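Hypothetical protein (Anabaena variabilis, PDB 2OBN) is of unknown function but combines a Rossmann-like domain with a P-loop domain that probably binds the phosphates of a nucleotide. Local coordinates at residues K97-Q101 / A102-L106; G165-S168 / T169-L173; D312-A315 / A316-I320. The protein carries 2 engineered substitutions. All coordinates share one frame; numbering follows the deposited sequence.

Contact 1 of 3, residues K97-Q101 / A102-L106; sequences KTALQ and AGMSL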
loop_
_atom_site.group_PDB
_atom_site.type_symbol
_atom_site.label_atom_id
_atom_site.label_comp_id
_atom_site.label_asym_id
_atom_site.label_seq_id
_atom_site.Cartn_x
_atom_site.Cartn_y
_atom_site.Cartn_z
ATOM N N LYS B 97 -10.800 -29.692 7.615
ATOM C CA LYS B 97 -11.792 -30.288 8.522
ATOM C C LYS B 97 -11.272 -31.535 9.237
ATOM O O LYS B 97 -11.556 -31.729 10.418
ATOM C CB LYS B 97 -13.083 -30.613 7.771
ATOM C CG LYS B 97 -13.859 -29.372 7.328
ATOM C CD LYS B 97 -15.170 -29.754 6.683
ATOM C CE LYS B 97 -16.012 -28.545 6.364
ATOM N NZ LYS B 97 -17.375 -28.978 5.919
ATOM N N THR B 98 -10.514 -32.363 8.522
ATOM C CA THR B 98 -9.919 -33.576 9.089
ATOM C C THR B 98 -8.947 -33.246 10.226
ATOM O O THR B 98 -8.914 -33.940 11.248
ATOM C CB THR B 98 -9.179 -34.392 8.004
ATOM O OG1 THR B 98 -10.085 -34.694 6.937
ATOM C CG2 THR B 98 -8.612 -35.687 8.580
ATOM N N ALA B 99 -8.151 -32.196 10.039
ATOM C CA ALA B 99 -7.240 -31.745 11.073
ATOM C C ALA B 99 -8.036 -31.265 12.297
ATOM O O ALA B 99 -7.708 -31.613 13.437
ATOM C CB ALA B 99 -6.342 -30.629 10.544
ATOM N N LEU B 100 -9.095 -30.496 12.055
ATOM C CA LEU B 100 -9.906 -29.959 13.144
ATOM C C LEU B 100 -10.591 -31.044 13.961
ATOM O O LEU B 100 -10.569 -30.990 15.196
ATOM C CB LEU B 100 -10.918 -28.925 12.631
ATOM C CG LEU B 100 -10.311 -27.627 12.089
ATOM C CD1 LEU B 100 -11.398 -26.686 11.640
ATOM C CD2 LEU B 100 -9.430 -26.930 13.119
ATOM N N GLN B 101 -11.178 -32.030 13.283
ATOM C CA GLN B 101 -11.808 -33.157 13.975
ATOM C C GLN B 101 -10.809 -34.023 14.741
ATOM O O GLN B 101 -11.204 -34.715 15.667
ATOM C CB GLN B 101 -12.617 -34.037 13.022
ATOM C CG GLN B 101 -13.901 -33.385 12.538
ATOM C CD GLN B 101 -14.875 -34.379 11.939
ATOM O OE1 GLN B 101 -16.091 -34.163 11.968
ATOM N NE2 GLN B 101 -14.352 -35.489 11.418
ATOM N N ALA B 102 -9.533 -33.990 14.355
ATOM C CA ALA B 102 -8.474 -34.713 15.066
ATOM C C ALA B 102 -7.923 -33.954 16.300
ATOM O O ALA B 102 -6.977 -34.416 16.924
ATOM C CB ALA B 102 -7.336 -35.035 14.105
ATOM N N GLY B 103 -8.499 -32.805 16.651
ATOM C CA GLY B 103 -8.035 -32.017 17.799
ATOM C C GLY B 103 -6.829 -31.131 17.520
ATOM O O GLY B 103 -6.120 -30.750 18.449
HETATM N N MSE B 104 -6.602 -30.790 16.254
HETATM C CA MSE B 104 -5.460 -29.969 15.883
HETATM C C MSE B 104 -5.853 -28.505 15.719
HETATM O O MSE B 104 -7.032 -28.180 15.525
HETATM C CB MSE B 104 -4.866 -30.445 14.563
HETATM C CG MSE B 104 -4.403 -31.881 14.546
HETATM SE SE MSE B 104 -3.656 -32.418 12.809
HETATM C CE MSE B 104 -2.361 -31.148 12.575
ATOM N N SER B 105 -4.848 -27.635 15.815
ATOM C CA SER B 105 -5.011 -26.210 15.569
ATOM C C SER B 105 -4.654 -25.967 14.110
ATOM O O SER B 105 -4.115 -26.857 13.443
ATOM C CB SER B 105 -4.150 -25.369 16.509
ATOM O OG SER B 105 -4.744 -25.318 17.804
ATOM N N LEU B 106 -4.962 -24.773 13.619
ATOM C CA LEU B 106 -4.735 -24.432 12.212
ATOM C C LEU B 106 -4.003 -23.103 12.040
ATOM O O LEU B 106 -4.388 -22.103 12.644
ATOM C CB LEU B 106 -6.085 -24.360 11.481
ATOM C CG LEU B 106 -6.025 -24.278 9.952
HETATM O O HOH W 1 -9.648 -28.880 16.698
#
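Ala99 and the selenomethionine Met104 meet where helix 92-101 ends in a Schellman motif, inside the beta-alpha-beta unit formed by strand 76-79, this helix and strand 105-108 of the Rossmann-like domain. Two backbone bonds define the motif. Met104 N donates to Ala99 O over 3.1 Å, five residues back, and nested within that loop Gly103 N donates to Leu100 O, standing well above the carbonyl plane. Gly103 has a phi of +82°, a value that favours glycine and lets the chain leave the helix. Ala102 N makes only weak bonds to Thr98 O and Ala99 O, both strongly bent, as expected where the last turn unwinds.

The tight part lies under the turn. Met104 CB comes within 3.3 Å of Ala99 O, and chi1 of -58° keeps CG beside the very N that donates to this oxygen; the chain then runs back along the helix end, where SE rests 3.9 Å from Ala99 CB. Leu77 of strand 76-79 touches both residues, and Val66 of helix 66-69 covers Ala99. The outer side is looser. Gln101 has an extended chain, and both it and Ala102 are exposed, although Ala102 CB still lies 3.4 Å from Thr98 O.

Leu100, on another flank, packs against Leu120 and Leu123. At this flank a water donates to Leu100 O (2.7 Å) and to Met104 O (3.0 Å), bridging the helix end and the residue just before the strand, while Leu100 CD2 approaches Met104 O to 3.6 Å.

Contact 2 of 3, residues G165-S168 / T169-L173; sequences GKMS and TSLEL. With PO4 (phosphate ion), chain G.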
loop_
_atom_site.group_PDB
_atom_site.type_symbol
_atom_site.label_atom_id
_atom_site.label_comp_id
_atom_site.label_asym_id
_atom_site.label_seq_id
_atom_site.Cartn_x
_atom_site.Cartn_y
_atom_site.Cartn_z
ATOM N N GLY B 165 14.682 -14.415 -2.915
ATOM C CA GLY B 165 15.614 -14.588 -1.798
ATOM C C GLY B 165 15.807 -13.388 -0.885
ATOM O O GLY B 165 16.779 -13.350 -0.144
ATOM N N LYS B 166 14.919 -12.400 -0.945
ATOM C CA LYS B 166 15.022 -11.223 -0.065
ATOM C C LYS B 166 15.017 -11.630 1.404
ATOM O O LYS B 166 15.832 -11.132 2.166
ATOM C CB LYS B 166 13.909 -10.201 -0.331
ATOM C CG LYS B 166 13.993 -9.519 -1.706
ATOM C CD LYS B 166 12.978 -8.398 -1.879
ATOM C CE LYS B 166 11.517 -8.893 -1.909
ATOM N NZ LYS B 166 11.295 -9.913 -2.944
HETATM N N MSE B 167 14.137 -12.563 1.777
HETATM C CA MSE B 167 14.041 -13.038 3.161
HETATM C C MSE B 167 15.283 -13.823 3.533
HETATM O O MSE B 167 15.844 -13.636 4.618
HETATM C CB MSE B 167 12.813 -13.915 3.384
HETATM C CG MSE B 167 12.544 -14.165 4.866
HETATM SE SE MSE B 167 11.066 -15.377 5.233
HETATM C CE MSE B 167 11.962 -16.955 4.776
ATOM N N SER B 168 15.693 -14.715 2.646
ATOM C CA SER B 168 16.912 -15.478 2.836
ATOM C C SER B 168 18.116 -14.575 3.118
ATOM O O SER B 168 18.902 -14.851 4.029
ATOM C CB SER B 168 17.186 -16.343 1.604
ATOM O OG SER B 168 16.126 -17.255 1.430
ATOM N N THR B 169 18.241 -13.506 2.330
ATOM C CA THR B 169 19.314 -12.521 2.465
ATOM C C THR B 169 19.267 -11.780 3.799
ATOM O O THR B 169 20.302 -11.592 4.457
ATOM C CB THR B 169 19.226 -11.510 1.313
ATOM O OG1 THR B 169 19.341 -12.212 0.079
ATOM C CG2 THR B 169 20.319 -10.482 1.371
ATOM N N SER B 170 18.075 -11.353 4.204
ATOM C CA SER B 170 17.923 -10.654 5.486
ATOM C C SER B 170 18.304 -11.580 6.625
ATOM O O SER B 170 18.955 -11.160 7.563
ATOM C CB SER B 170 16.484 -10.157 5.694
ATOM O OG SER B 170 16.137 -9.150 4.775
ATOM N N LEU B 171 17.898 -12.846 6.525
ATOM C CA LEU B 171 18.214 -13.837 7.544
ATOM C C LEU B 171 19.710 -14.146 7.597
ATOM O O LEU B 171 20.301 -14.154 8.675
ATOM C CB LEU B 171 17.429 -15.134 7.300
ATOM C CG LEU B 171 15.932 -15.164 7.622
ATOM C CD1 LEU B 171 15.316 -16.475 7.126
ATOM C CD2 LEU B 171 15.687 -14.975 9.108
ATOM N N GLU B 172 20.315 -14.416 6.447
ATOM C CA GLU B 172 21.753 -14.678 6.400
ATOM C C GLU B 172 22.532 -13.481 6.932
ATOM O O GLU B 172 23.513 -13.670 7.641
ATOM C CB GLU B 172 22.230 -15.011 4.976
ATOM C CG GLU B 172 21.682 -16.327 4.374
ATOM C CD GLU B 172 22.265 -17.596 4.992
ATOM O OE1 GLU B 172 23.064 -17.491 5.939
ATOM O OE2 GLU B 172 21.914 -18.710 4.527
ATOM N N LEU B 173 22.110 -12.261 6.582
ATOM C CA LEU B 173 22.775 -11.042 7.089
ATOM C C LEU B 173 22.626 -10.904 8.596
ATOM O O LEU B 173 23.532 -10.428 9.256
ATOM C CB LEU B 173 22.278 -9.772 6.382
ATOM C CG LEU B 173 22.787 -9.612 4.933
ATOM C CD1 LEU B 173 21.951 -8.628 4.145
ATOM C CD2 LEU B 173 24.266 -9.208 4.897
HETATM P P PO4 G . 11.492 -13.325 -1.336
HETATM O O1 PO4 G . 10.001 -13.288 -1.614
HETATM O O2 PO4 G . 11.745 -12.874 0.097
HETATM O O3 PO4 G . 12.011 -14.724 -1.443
HETATM O O4 PO4 G . 12.257 -12.436 -2.273
#
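Gly165 O is gripped twice by one residue: Thr169 N donates to it over 2.9 Å and Thr169 OG1 over 2.8 Å. The two donors arrive from opposite faces of the carbonyl plane. A chi1 of -59° holds OG1 beside its own backbone N, which explains how both reach one oxygen. Ser170 N, Leu171 N and Glu172 N continue the i to i-4 pattern along helix 166-179, whose N-cap is Gly165.

Ahead of this turn sits a phosphate ion, probably from the crystallisation liquor, in a nest of main-chain N-H groups, as in a P-loop, Walker A-like in its Gly-Lys at the helix start. Gly165 N bonds to phosphate O3 at 3.1 Å and also to O4, Met167 N bonds to O2 at 2.9 Å, and Lys166 N bonds to O4 at 3.0 Å; Ile164 N bonds to the ion as well. Gly165 has a phi of 112°, where a CB would jam against the preceding carbonyl. Lys166 bends at chi3 and chi4, so that its chain curls round O4, with CG 3.4 Å from that oxygen and NZ donating to it at 2.8 Å. The helix N-terminus probably adds to the positive field of Lys166. A methionine in its place would remove the charged tip, and O4 would probably be left to backbone N-H groups alone among its partners here, with the anion's charge less well balanced.

Selenomethionine Met167 and Leu171 run side by side, CE to CD1 at 4.1 Å, and both touch Phe186 of strand 184-187. Thr169 packs on Val258 and Val260 of strand 256-262, Ser170 OG bonds to Thr157 OG1 of strand 153-159, and Ser168 and Glu172 lie against helix 334-337.

Contact 3 of 3, residues D312-A315 / A316-I320; sequences DEYA and AKEAI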
loop_
_atom_site.group_PDB
_atom_site.type_symbol
_atom_site.label_atom_id
_atom_site.label_comp_id
_atom_site.label_asym_id
_atom_site.label_seq_id
_atom_site.Cartn_x
_atom_site.Cartn_y
_atom_site.Cartn_z
ATOM N N ASP B 312 25.988 -23.470 -11.896
ATOM C CA ASP B 312 27.091 -24.263 -11.325
ATOM C C ASP B 312 27.998 -23.260 -10.576
ATOM O O ASP B 312 27.872 -22.042 -10.768
ATOM C CB ASP B 312 27.834 -25.104 -12.396
ATOM C CG ASP B 312 28.548 -24.261 -13.449
ATOM O OD1 ASP B 312 29.129 -23.210 -13.121
ATOM O OD2 ASP B 312 28.560 -24.668 -14.621
ATOM N N GLU B 313 28.891 -23.754 -9.733
ATOM C CA GLU B 313 29.745 -22.877 -8.894
ATOM C C GLU B 313 30.618 -21.924 -9.702
ATOM O O GLU B 313 30.813 -20.769 -9.323
ATOM C CB GLU B 313 30.647 -23.710 -7.959
ATOM C CG GLU B 313 31.221 -22.903 -6.772
ATOM C CD GLU B 313 32.138 -23.724 -5.858
ATOM O OE1 GLU B 313 32.653 -24.779 -6.291
ATOM O OE2 GLU B 313 32.371 -23.307 -4.703
ATOM N N TYR B 314 31.144 -22.431 -10.809
ATOM C CA TYR B 314 32.014 -21.668 -11.704
ATOM C C TYR B 314 31.250 -20.518 -12.353
ATOM O O TYR B 314 31.765 -19.404 -12.464
ATOM C CB TYR B 314 32.578 -22.597 -12.779
ATOM C CG TYR B 314 33.628 -21.989 -13.682
ATOM C CD1 TYR B 314 33.267 -21.291 -14.828
ATOM C CD2 TYR B 314 34.986 -22.158 -13.413
ATOM C CE1 TYR B 314 34.222 -20.750 -15.672
ATOM C CE2 TYR B 314 35.960 -21.626 -14.258
ATOM C CZ TYR B 314 35.568 -20.918 -15.389
ATOM O OH TYR B 314 36.518 -20.385 -16.250
ATOM N N ALA B 315 30.026 -20.803 -12.786
ATOM C CA ALA B 315 29.174 -19.802 -13.400
ATOM C C ALA B 315 28.693 -18.789 -12.366
ATOM O O ALA B 315 28.562 -17.594 -12.676
ATOM C CB ALA B 315 27.984 -20.481 -14.090
ATOM N N ALA B 316 28.418 -19.269 -11.151
ATOM C CA ALA B 316 27.970 -18.411 -10.044
ATOM C C ALA B 316 29.015 -17.365 -9.744
ATOM O O ALA B 316 28.694 -16.196 -9.582
ATOM C CB ALA B 316 27.694 -19.230 -8.785
ATOM N N LYS B 317 30.267 -17.807 -9.669
ATOM C CA LYS B 317 31.390 -16.910 -9.418
ATOM C C LYS B 317 31.570 -15.911 -10.558
ATOM O O LYS B 317 31.796 -14.737 -10.305
ATOM C CB LYS B 317 32.660 -17.709 -9.115
ATOM C CG LYS B 317 32.613 -18.386 -7.740
ATOM C CD LYS B 317 33.848 -19.223 -7.476
ATOM C CE LYS B 317 33.810 -19.885 -6.093
ATOM N NZ LYS B 317 35.026 -20.745 -5.882
ATOM N N GLU B 318 31.444 -16.367 -11.805
ATOM C CA GLU B 318 31.504 -15.444 -12.951
ATOM C C GLU B 318 30.377 -14.412 -12.880
ATOM O O GLU B 318 30.597 -13.219 -13.101
ATOM C CB GLU B 318 31.427 -16.178 -14.285
ATOM C CG GLU B 318 32.711 -16.817 -14.684
ATOM C CD GLU B 318 32.697 -17.355 -16.109
ATOM O OE1 GLU B 318 31.598 -17.621 -16.662
ATOM O OE2 GLU B 318 33.806 -17.511 -16.669
ATOM N N ALA B 319 29.172 -14.870 -12.574
ATOM C CA ALA B 319 28.025 -13.961 -12.476
ATOM C C ALA B 319 28.279 -12.884 -11.402
ATOM O O ALA B 319 27.999 -11.710 -11.617
ATOM C CB ALA B 319 26.751 -14.742 -12.201
ATOM N N ILE B 320 28.832 -13.295 -10.269
ATOM C CA ILE B 320 29.198 -12.380 -9.198
ATOM C C ILE B 320 30.237 -11.371 -9.688
ATOM O O ILE B 320 30.090 -10.177 -9.460
ATOM C CB ILE B 320 29.743 -13.134 -7.974
ATOM C CG1 ILE B 320 28.603 -13.883 -7.298
ATOM C CG2 ILE B 320 30.373 -12.156 -6.987
ATOM C CD1 ILE B 320 29.037 -14.846 -6.203
#
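Lys317 lies alongside Glu313, one helical turn earlier, and its chain can be followed atom by atom. CB starts 3.6 Å from Glu313 O, and CG comes to 3.4 Å of the same oxygen, which already accepts from Lys317 N. CD draws off to 3.9 Å from Glu313 O. CE then meets the carboxylate arm, 4.0 Å from Glu313 CG, and NZ ends 3.9 Å from Glu313 OE2, a long salt bridge. The geometry follows from different first torsions: Lys317 CG is beside its backbone N (chi1 -71°) whereas Glu313 CG is anti to its own (chi1 -162°), which sets the two extended chains side by side, pointing the same way.

Next to this pair, Tyr314 and Glu318 are also one turn apart. Glu318 OE2 approaches Tyr314 CE1 to 3.4 Å, with ring and carboxylate planes 53° apart, an oblique approach. These four residues are exposed, whereas Ala316 is buried and touches Thr308 and Arg336, and Ala319 and Ile320 pack on Leu306 of strand 301-307.

The helix begins at Asp312, whose OD1 accepts from Ala315 N at 2.6 Å and whose main-chain O accepts from Ala316 N. A carboxylate here probably interacts favourably with the positive end of the helix. Such a side-chain N-cap opening an amphipathic helix fits the beta-alpha-beta crossover from strand 301-307 to strand 331-332 in the P-loop domain.

How the contacts relate
All three contacts sit at helix ends: contact 1 at a C-terminus, contacts 2 and 3 at N-termini. Contact 2 is nearest the middle of the molecule, its centre about 8 Å from that of the chain, and gives backbone N-H groups and a lysine to an anion. Contact 3, about 20 Å away between centres in the same P-loop domain, is a surface turn that has one N-H of the helix start capped by an aspartate and carries one long salt bridge. Contact 1 belongs to the Rossmann-like domain, on the opposite side of the chain's centre from contact 3, and combines a buried alanine-selenomethionine pair with an exposed turn and a bridging water. None touches another.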